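Local coordinates for prolyl 4-hydroxylase alpha subunit Fe(2+) 2OG dioxygenase domain-containing protein (Burkholderia ambifaria, PDB 3W21) that oxidises N-substituted L-amino acids as a dioxygenase that uses alpha-ketoglutarate and a metal ion, probably iron(II), in its active site, at the interface of chains A and B. Numbering follows the deposited sequence. Chains: chain A/B, Putative uncharacterized protein.

Contact 1: the interface of chains A and B. Residues chain A 89-90, 93, 167, 169; chain B 87, 89-90.
B:Val90, on helix 87-107 of chain B, pushes both its methyl groups into chain A and hides more surface than any other residue of the patch, 64 Å². This is the close part of the contact. Its CG1 lies 3.8 Å from the ring carbon CD of A:Pro169, and the valine meets that ring at about a right angle. The same methyl faces CB of A:Ala93 at 4.0 Å, where a small side chain would let the helices approach. With CG1 anti to the backbone N (chi1 -176°), the other branch, CG2, is turned to A:Leu89, its methyl 3.8 Å from CD2 of the leucine. The backbone O of A:Asn167 flanks this CG2 at 3.4 Å. Close packing continues to the helix start, where CB of B:Asp87 lies 3.8 Å from CA of A:Pro169. The sparser part is the two-fold counterpart pair: CG2 of A:Val90 sits 3.8 Å from CD2 of B:Leu89, again with the side chains crossed, but B:Leu89 hides a mere 10 Å² in this patch. Beta-branched valine gives a stiff, compact knob, and leucine a longer arm to lie across it. The patch joins the two helices and a loop by apolar packing, which would favour pairing of the chains in the deposited dimer.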
ATOM      1  N   LEU A  89       1.450   0.929 -11.866  1.00 31.18           N
ATOM      2  CA  LEU A  89       0.324   0.652 -10.981  1.00 32.47           C
ATOM      3  C   LEU A  89       0.714   0.005  -9.647  1.00 31.80           C
ATOM      4  O   LEU A  89       0.231   0.451  -8.586  1.00 27.01           O
ATOM      5  CB  LEU A  89      -0.789  -0.147 -11.662  1.00 29.54           C
ATOM      6  CG  LEU A  89      -2.042  -0.638 -10.926  1.00 30.41           C
ATOM      7  CD1 LEU A  89      -2.895   0.562 -10.479  1.00 34.24           C
ATOM      8  CD2 LEU A  89      -2.851  -1.574 -11.857  1.00 28.43           C
ATOM      9  N   VAL A  90       1.551  -1.042  -9.682  1.00 25.18           N
ATOM     10  CA  VAL A  90       2.035  -1.637  -8.418  1.00 27.77           C
ATOM     11  C   VAL A  90       2.708  -0.587  -7.528  1.00 31.51           C
ATOM     12  O   VAL A  90       2.378  -0.422  -6.347  1.00 27.07           O
ATOM     13  CB  VAL A  90       2.986  -2.751  -8.676  1.00 31.09           C
ATOM     14  CG1 VAL A  90       3.377  -3.396  -7.349  1.00 29.76           C
ATOM     15  CG2 VAL A  90       2.301  -3.732  -9.663  1.00 32.21           C
ATOM     16  N   ALA A  93       0.180   2.092  -6.208  1.00 27.53           N
ATOM     17  CA  ALA A  93      -0.716   1.508  -5.198  1.00 29.25           C
ATOM     18  C   ALA A  93       0.078   1.467  -3.880  1.00 32.72           C
ATOM     19  O   ALA A  93      -0.497   1.711  -2.835  1.00 31.33           O
ATOM     20  CB  ALA A  93      -1.186   0.098  -5.597  1.00 29.51           C
ATOM     21  N   ASN A 167      -5.000  -5.740 -14.757  1.00 29.73           N
ATOM     22  CA  ASN A 167      -4.316  -5.606 -13.444  1.00 30.10           C
ATOM     23  C   ASN A 167      -5.070  -4.814 -12.341  1.00 30.02           C
ATOM     24  O   ASN A 167      -4.760  -4.998 -11.153  1.00 29.36           O
ATOM     25  CB  ASN A 167      -2.900  -5.024 -13.652  1.00 32.35           C
ATOM     26  CG  ASN A 167      -2.035  -5.948 -14.449  1.00 29.01           C
ATOM     27  OD1 ASN A 167      -2.047  -7.141 -14.234  1.00 34.12           O
ATOM     28  ND2 ASN A 167      -1.358  -5.423 -15.415  1.00 29.80           N
ATOM     29  N   PRO A 169      -7.430  -4.315  -9.528  1.00 28.70           N
ATOM     30  CA  PRO A 169      -7.932  -5.359  -8.634  1.00 29.94           C
ATOM     31  C   PRO A 169      -9.374  -5.149  -8.155  1.00 33.23           C
ATOM     32  O   PRO A 169      -9.934  -6.057  -7.559  1.00 34.91           O
ATOM     33  CB  PRO A 169      -6.995  -5.288  -7.404  1.00 28.24           C
ATOM     34  CG  PRO A 169      -6.539  -3.867  -7.405  1.00 27.50           C
ATOM     35  CD  PRO A 169      -6.348  -3.523  -8.891  1.00 27.92           C
TER
ATOM     36  N   ASP B  87      -3.558  -8.715 -11.323  1.00 35.08           N
ATOM     37  CA  ASP B  87      -4.361  -7.946 -10.324  1.00 41.28           C
ATOM     38  C   ASP B  87      -4.059  -8.374  -8.885  1.00 35.30           C
ATOM     39  O   ASP B  87      -4.216  -7.577  -7.939  1.00 37.30           O
ATOM     40  CB  ASP B  87      -5.899  -7.917 -10.630  1.00 40.07           C
ATOM     41  CG  ASP B  87      -6.563  -9.319 -10.700  1.00 42.04           C
ATOM     42  OD1 ASP B  87      -5.938 -10.382 -10.940  1.00 41.70           O
ATOM     43  OD2 ASP B  87      -7.767  -9.360 -10.523  1.00 49.45           O
ATOM     44  N   LEU B  89      -1.176  -9.108  -7.710  1.00 32.11           N
ATOM     45  CA  LEU B  89       0.035  -8.460  -7.252  1.00 31.31           C
ATOM     46  C   LEU B  89      -0.298  -7.075  -6.738  1.00 33.33           C
ATOM     47  O   LEU B  89       0.270  -6.672  -5.728  1.00 29.81           O
ATOM     48  CB  LEU B  89       1.107  -8.427  -8.359  1.00 28.67           C
ATOM     49  CG  LEU B  89       2.299  -7.480  -8.122  1.00 29.88           C
ATOM     50  CD1 LEU B  89       3.076  -8.033  -6.957  1.00 27.24           C
ATOM     51  CD2 LEU B  89       3.142  -7.469  -9.418  1.00 30.59           C
ATOM     52  N   VAL B  90      -1.177  -6.336  -7.447  1.00 28.76           N
ATOM     53  CA  VAL B  90      -1.557  -5.003  -7.045  1.00 28.78           C
ATOM     54  C   VAL B  90      -2.271  -5.088  -5.695  1.00 29.60           C
ATOM     55  O   VAL B  90      -2.020  -4.306  -4.824  1.00 24.73           O
ATOM     56  CB  VAL B  90      -2.467  -4.316  -8.091  1.00 31.32           C
ATOM     57  CG1 VAL B  90      -2.779  -2.876  -7.707  1.00 26.97           C
ATOM     58  CG2 VAL B  90      -1.817  -4.341  -9.494  1.00 28.17           C
TER

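Contact 2: the interface of chains A and B. Residues chain A 76, 95, 98-99; chain B 130-131, 133.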
ATOM      1  N   VAL A  76      -2.355  10.919  -2.956  1.00 59.62           N
ATOM      2  CA  VAL A  76      -2.761  10.196  -4.171  1.00 46.41           C
ATOM      3  C   VAL A  76      -4.244   9.841  -4.008  1.00 39.20           C
ATOM      4  O   VAL A  76      -4.662   9.413  -2.947  1.00 38.63           O
ATOM      5  CB  VAL A  76      -1.916   8.919  -4.337  1.00 48.84           C
ATOM      6  CG1 VAL A  76      -2.226   8.184  -5.652  1.00 41.35           C
ATOM      7  CG2 VAL A  76      -0.431   9.254  -4.227  1.00 48.52           C
ATOM      8  N   GLU A  95       2.257   3.569  -2.863  1.00 29.77           N
ATOM      9  CA  GLU A  95       2.143   4.908  -2.388  1.00 31.54           C
ATOM     10  C   GLU A  95       0.789   5.219  -1.820  1.00 30.91           C
ATOM     11  O   GLU A  95       0.690   5.767  -0.697  1.00 31.51           O
ATOM     12  CB  GLU A  95       2.371   5.861  -3.523  1.00 33.06           C
ATOM     13  CG  GLU A  95       3.727   6.443  -3.512  1.00 42.77           C
ATOM     14  CD  GLU A  95       3.884   7.327  -4.708  1.00 51.86           C
ATOM     15  OE1 GLU A  95       4.269   6.745  -5.715  1.00 52.04           O
ATOM     16  OE2 GLU A  95       3.524   8.542  -4.652  1.00 58.22           O
ATOM     17  N   GLY A  98       0.131   3.000   1.359  1.00 32.71           N
ATOM     18  CA  GLY A  98       1.074   3.362   2.402  1.00 35.01           C
ATOM     19  C   GLY A  98       0.726   4.716   2.990  1.00 40.83           C
ATOM     20  O   GLY A  98       0.871   4.944   4.196  1.00 54.41           O
ATOM     21  N   ILE A  99       0.217   5.614   2.170  1.00 34.07           N
ATOM     22  CA  ILE A  99      -0.122   6.965   2.621  1.00 41.01           C
ATOM     23  C   ILE A  99      -1.434   6.995   3.418  1.00 43.19           C
ATOM     24  O   ILE A  99      -1.492   7.598   4.490  1.00 45.70           O
ATOM     25  CB  ILE A  99      -0.147   7.996   1.462  1.00 38.49           C
ATOM     26  CG1 ILE A  99       1.300   8.414   1.072  1.00 49.40           C
ATOM     27  CG2 ILE A  99      -0.977   9.226   1.773  1.00 46.20           C
ATOM     28  CD1 ILE A  99       2.291   8.536   2.235  1.00 55.22           C
TER
ATOM     29  N   ASP B 130       7.353  10.490  -5.404  1.00 82.83           N
ATOM     30  CA  ASP B 130       6.517  11.632  -4.984  1.00 80.45           C
ATOM     31  C   ASP B 130       6.096  11.679  -3.505  1.00 76.99           C
ATOM     32  O   ASP B 130       6.106  12.751  -2.892  1.00 76.39           O
ATOM     33  CB  ASP B 130       5.317  11.799  -5.918  1.00 84.65           C
ATOM     34  CG  ASP B 130       5.713  12.413  -7.254  1.00 96.03           C
ATOM     35  OD1 ASP B 130       5.399  11.820  -8.313  1.00103.32           O
ATOM     36  OD2 ASP B 130       6.361  13.484  -7.248  1.00 92.35           O
ATOM     37  N   TYR B 131       5.703  10.534  -2.952  1.00 73.81           N
ATOM     38  CA  TYR B 131       5.663  10.325  -1.499  1.00 64.77           C
ATOM     39  C   TYR B 131       6.427   9.037  -1.294  1.00 63.07           C
ATOM     40  O   TYR B 131       6.306   8.107  -2.115  1.00 61.90           O
ATOM     41  CB  TYR B 131       4.244  10.133  -0.964  1.00 69.88           C
ATOM     42  CG  TYR B 131       3.201  11.081  -1.502  1.00 73.98           C
ATOM     43  CD1 TYR B 131       2.663  12.095  -0.697  1.00 72.70           C
ATOM     44  CD2 TYR B 131       2.722  10.947  -2.818  1.00 79.82           C
ATOM     45  CE1 TYR B 131       1.696  12.964  -1.195  1.00 78.37           C
ATOM     46  CE2 TYR B 131       1.758  11.807  -3.332  1.00 77.50           C
ATOM     47  CZ  TYR B 131       1.238  12.810  -2.526  1.00 80.40           C
ATOM     48  OH  TYR B 131       0.269  13.651  -3.066  1.00 79.51           O
ATOM     49  N   VAL B 133       7.024   5.684   0.640  1.00 37.16           N
ATOM     50  CA  VAL B 133       6.438   4.821   1.642  1.00 30.64           C
ATOM     51  C   VAL B 133       7.371   3.641   1.911  1.00 29.86           C
ATOM     52  O   VAL B 133       8.183   3.258   1.065  1.00 30.27           O
ATOM     53  CB  VAL B 133       5.015   4.373   1.298  1.00 31.09           C
ATOM     54  CG1 VAL B 133       4.109   5.576   1.100  1.00 30.70           C
ATOM     55  CG2 VAL B 133       4.958   3.454   0.088  1.00 32.87           C
TER
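The middle of the long helix 86-107 of chain A meets the segment of chain B that leads into the short strand 133-134, with a loop residue of chain A, A:Val76, closing one end. B:Tyr131 contributes the broadest surface here, 57 Å². Its CG is anti to the carbonyl carbon (chi1 -44°), which carries the ring toward A:Val76, whose methyl CG2 approaches ring atom CE2 to 3.5 Å. The carboxylate oxygen OE2 of A:Glu95 comes to the ring edge, in the ring plane, with the carboxylate turned 43° against the ring. An aromatic edge tends to carry slight positive charge, which may suit a carboxylate oxygen. The same OE2 receives a weak hydrogen bond from the backbone N of B:Tyr131, at 3.4 Å. Glutamate suits this place because its chain, extended beyond CG, carries the carboxylate along to the B:Tyr131 backbone. Farther along the helix, CD1 of A:Ile99 packs on CG1 of B:Val133 at 3.7 Å, the two side chains crossing at about a right angle. CG1 of the isoleucine also reaches CB of B:Tyr131, at 4.0 Å. A:Gly98, lacking a side chain, lets the valine settle against the helix backbone: CA of A:Gly98 lies 4.0 Å from CG1 of B:Val133. The patch would hold the helix against the partner's strand segment by apolar packing, with a weak polar link beside it, in the deposited dimer.

Contact 3: the interface of chains A and B. Residues chain A 166-169, 171; chain B 87.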
ATOM      1  N   VAL A 166      -6.734  -5.547 -16.881  1.00 33.69           N
ATOM      2  CA  VAL A 166      -6.402  -6.892 -16.406  1.00 34.47           C
ATOM      3  C   VAL A 166      -5.829  -6.754 -14.988  1.00 30.64           C
ATOM      4  O   VAL A 166      -6.140  -7.553 -14.115  1.00 28.23           O
ATOM      5  CB  VAL A 166      -5.324  -7.556 -17.339  1.00 38.68           C
ATOM      6  CG1 VAL A 166      -4.096  -6.738 -17.362  1.00 47.99           C
ATOM      7  CG2 VAL A 166      -4.860  -8.907 -16.830  1.00 37.84           C
ATOM      8  N   ASN A 167      -5.000  -5.740 -14.757  1.00 29.73           N
ATOM      9  CA  ASN A 167      -4.316  -5.606 -13.444  1.00 30.10           C
ATOM     10  C   ASN A 167      -5.070  -4.814 -12.341  1.00 30.02           C
ATOM     11  O   ASN A 167      -4.760  -4.998 -11.153  1.00 29.36           O
ATOM     12  CB  ASN A 167      -2.900  -5.024 -13.652  1.00 32.35           C
ATOM     13  CG  ASN A 167      -2.035  -5.948 -14.449  1.00 29.01           C
ATOM     14  OD1 ASN A 167      -2.047  -7.141 -14.234  1.00 34.12           O
ATOM     15  ND2 ASN A 167      -1.358  -5.423 -15.415  1.00 29.80           N
ATOM     16  N   TRP A 168      -6.055  -3.981 -12.721  1.00 26.25           N
ATOM     17  CA  TRP A 168      -6.919  -3.313 -11.723  1.00 25.76           C
ATOM     18  C   TRP A 168      -7.680  -4.300 -10.862  1.00 28.11           C
ATOM     19  O   TRP A 168      -8.471  -5.096 -11.380  1.00 29.56           O
ATOM     20  CB  TRP A 168      -7.872  -2.344 -12.460  1.00 26.99           C
ATOM     21  CG  TRP A 168      -8.614  -1.492 -11.479  1.00 28.03           C
ATOM     22  CD1 TRP A 168      -9.949  -1.597 -11.061  1.00 27.77           C
ATOM     23  CD2 TRP A 168      -8.001  -0.496 -10.612  1.00 29.49           C
ATOM     24  NE1 TRP A 168     -10.218  -0.645 -10.075  1.00 27.81           N
ATOM     25  CE2 TRP A 168      -9.068   0.025  -9.750  1.00 30.13           C
ATOM     26  CE3 TRP A 168      -6.718   0.040 -10.516  1.00 31.55           C
ATOM     27  CZ2 TRP A 168      -8.829   1.013  -8.809  1.00 29.60           C
ATOM     28  CZ3 TRP A 168      -6.494   1.065  -9.583  1.00 36.65           C
ATOM     29  CH2 TRP A 168      -7.545   1.549  -8.758  1.00 31.20           C
ATOM     30  N   PRO A 169      -7.430  -4.315  -9.528  1.00 28.70           N
ATOM     31  CA  PRO A 169      -7.932  -5.359  -8.634  1.00 29.94           C
ATOM     32  C   PRO A 169      -9.374  -5.149  -8.155  1.00 33.23           C
ATOM     33  O   PRO A 169      -9.934  -6.057  -7.559  1.00 34.91           O
ATOM     34  CB  PRO A 169      -6.995  -5.288  -7.404  1.00 28.24           C
ATOM     35  CG  PRO A 169      -6.539  -3.867  -7.405  1.00 27.50           C
ATOM     36  CD  PRO A 169      -6.348  -3.523  -8.891  1.00 27.92           C
ATOM     37  N   LYS A 171     -12.820  -5.094  -9.391  1.00 29.65           N
ATOM     38  CA  LYS A 171     -13.445  -5.355 -10.629  1.00 31.05           C
ATOM     39  C   LYS A 171     -15.007  -5.150 -10.532  1.00 34.62           C
ATOM     40  O   LYS A 171     -15.685  -5.172 -11.570  1.00 34.22           O
ATOM     41  CB  LYS A 171     -13.031  -6.763 -11.075  1.00 34.43           C
ATOM     42  CG  LYS A 171     -11.556  -6.783 -11.553  1.00 32.49           C
ATOM     43  CD  LYS A 171     -11.246  -8.028 -12.383  1.00 39.03           C
ATOM     44  CE  LYS A 171      -9.737  -8.231 -12.451  1.00 38.07           C
ATOM     45  NZ  LYS A 171      -9.102  -7.211 -13.334  1.00 32.24           N
TER
ATOM     46  N   ASP B  87      -3.558  -8.715 -11.323  1.00 35.08           N
ATOM     47  CA  ASP B  87      -4.361  -7.946 -10.324  1.00 41.28           C
ATOM     48  C   ASP B  87      -4.059  -8.374  -8.885  1.00 35.30           C
ATOM     49  O   ASP B  87      -4.216  -7.577  -7.939  1.00 37.30           O
ATOM     50  CB  ASP B  87      -5.899  -7.917 -10.630  1.00 40.07           C
ATOM     51  CG  ASP B  87      -6.563  -9.319 -10.700  1.00 42.04           C
ATOM     52  OD1 ASP B  87      -5.938 -10.382 -10.940  1.00 41.70           O
ATOM     53  OD2 ASP B  87      -7.767  -9.360 -10.523  1.00 49.45           O
TER
HETATM   54  O   HOH W   1      -4.817 -10.131 -13.553  1.00 41.90           O
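The side-chain nitrogen NZ of A:Lys171 is gripped by two backbone carbonyls of its own chain and faces the carboxylate of B:Asp87 across the interface. It donates to O of A:Trp168 at 2.9 Å, somewhat tilted from the carbonyl plane, and to O of A:Val166 at 3.1 Å. The second bond comes from well above its carbonyl plane, 61° out of it. The lysine chain is otherwise extended and bends at its last torsion (chi4 -72°), which turns NZ back to the carbonyls. The salt bridge to OD2 of B:Asp87 is long, 3.8 Å from NZ, so its pull is likely weaker than that of a close ion pair. The carbonyl grip and the nearby carboxylate would both favour a charged lysine. A water extends the link: it lies 3.0 Å from O of A:Val166 and 2.9 Å from both the backbone N and OD1 of B:Asp87. The aspartate CG stands between its backbone N and carbonyl carbon (chi1 59°), which keeps the carboxylate near its own N and the water. A short acid would suit the first turn of helix 87-107, where the helix dipole is favourable to it. The site ties the 166-171 loop to the start of the partner's helix by charge and water.

Contacts 1 and 3 are neighbours, their C-alpha centres about 6 Å apart, and they share A:Asn167, A:Pro169 and B:Asp87; one loop of chain A thus serves apolar packing on one side and a charged link on the other. Contact 2 lies about 15 Å from contact 1 and about 20 Å from contact 3, yet helix 86-107 of chain A runs through both contacts 1 and 2. Because the interface is two-fold symmetric, every contact recurs with the chains exchanged. The helix also carries Cys101, which forms an interchain disulfide, so pairing through these helices is likely more than crystal packing.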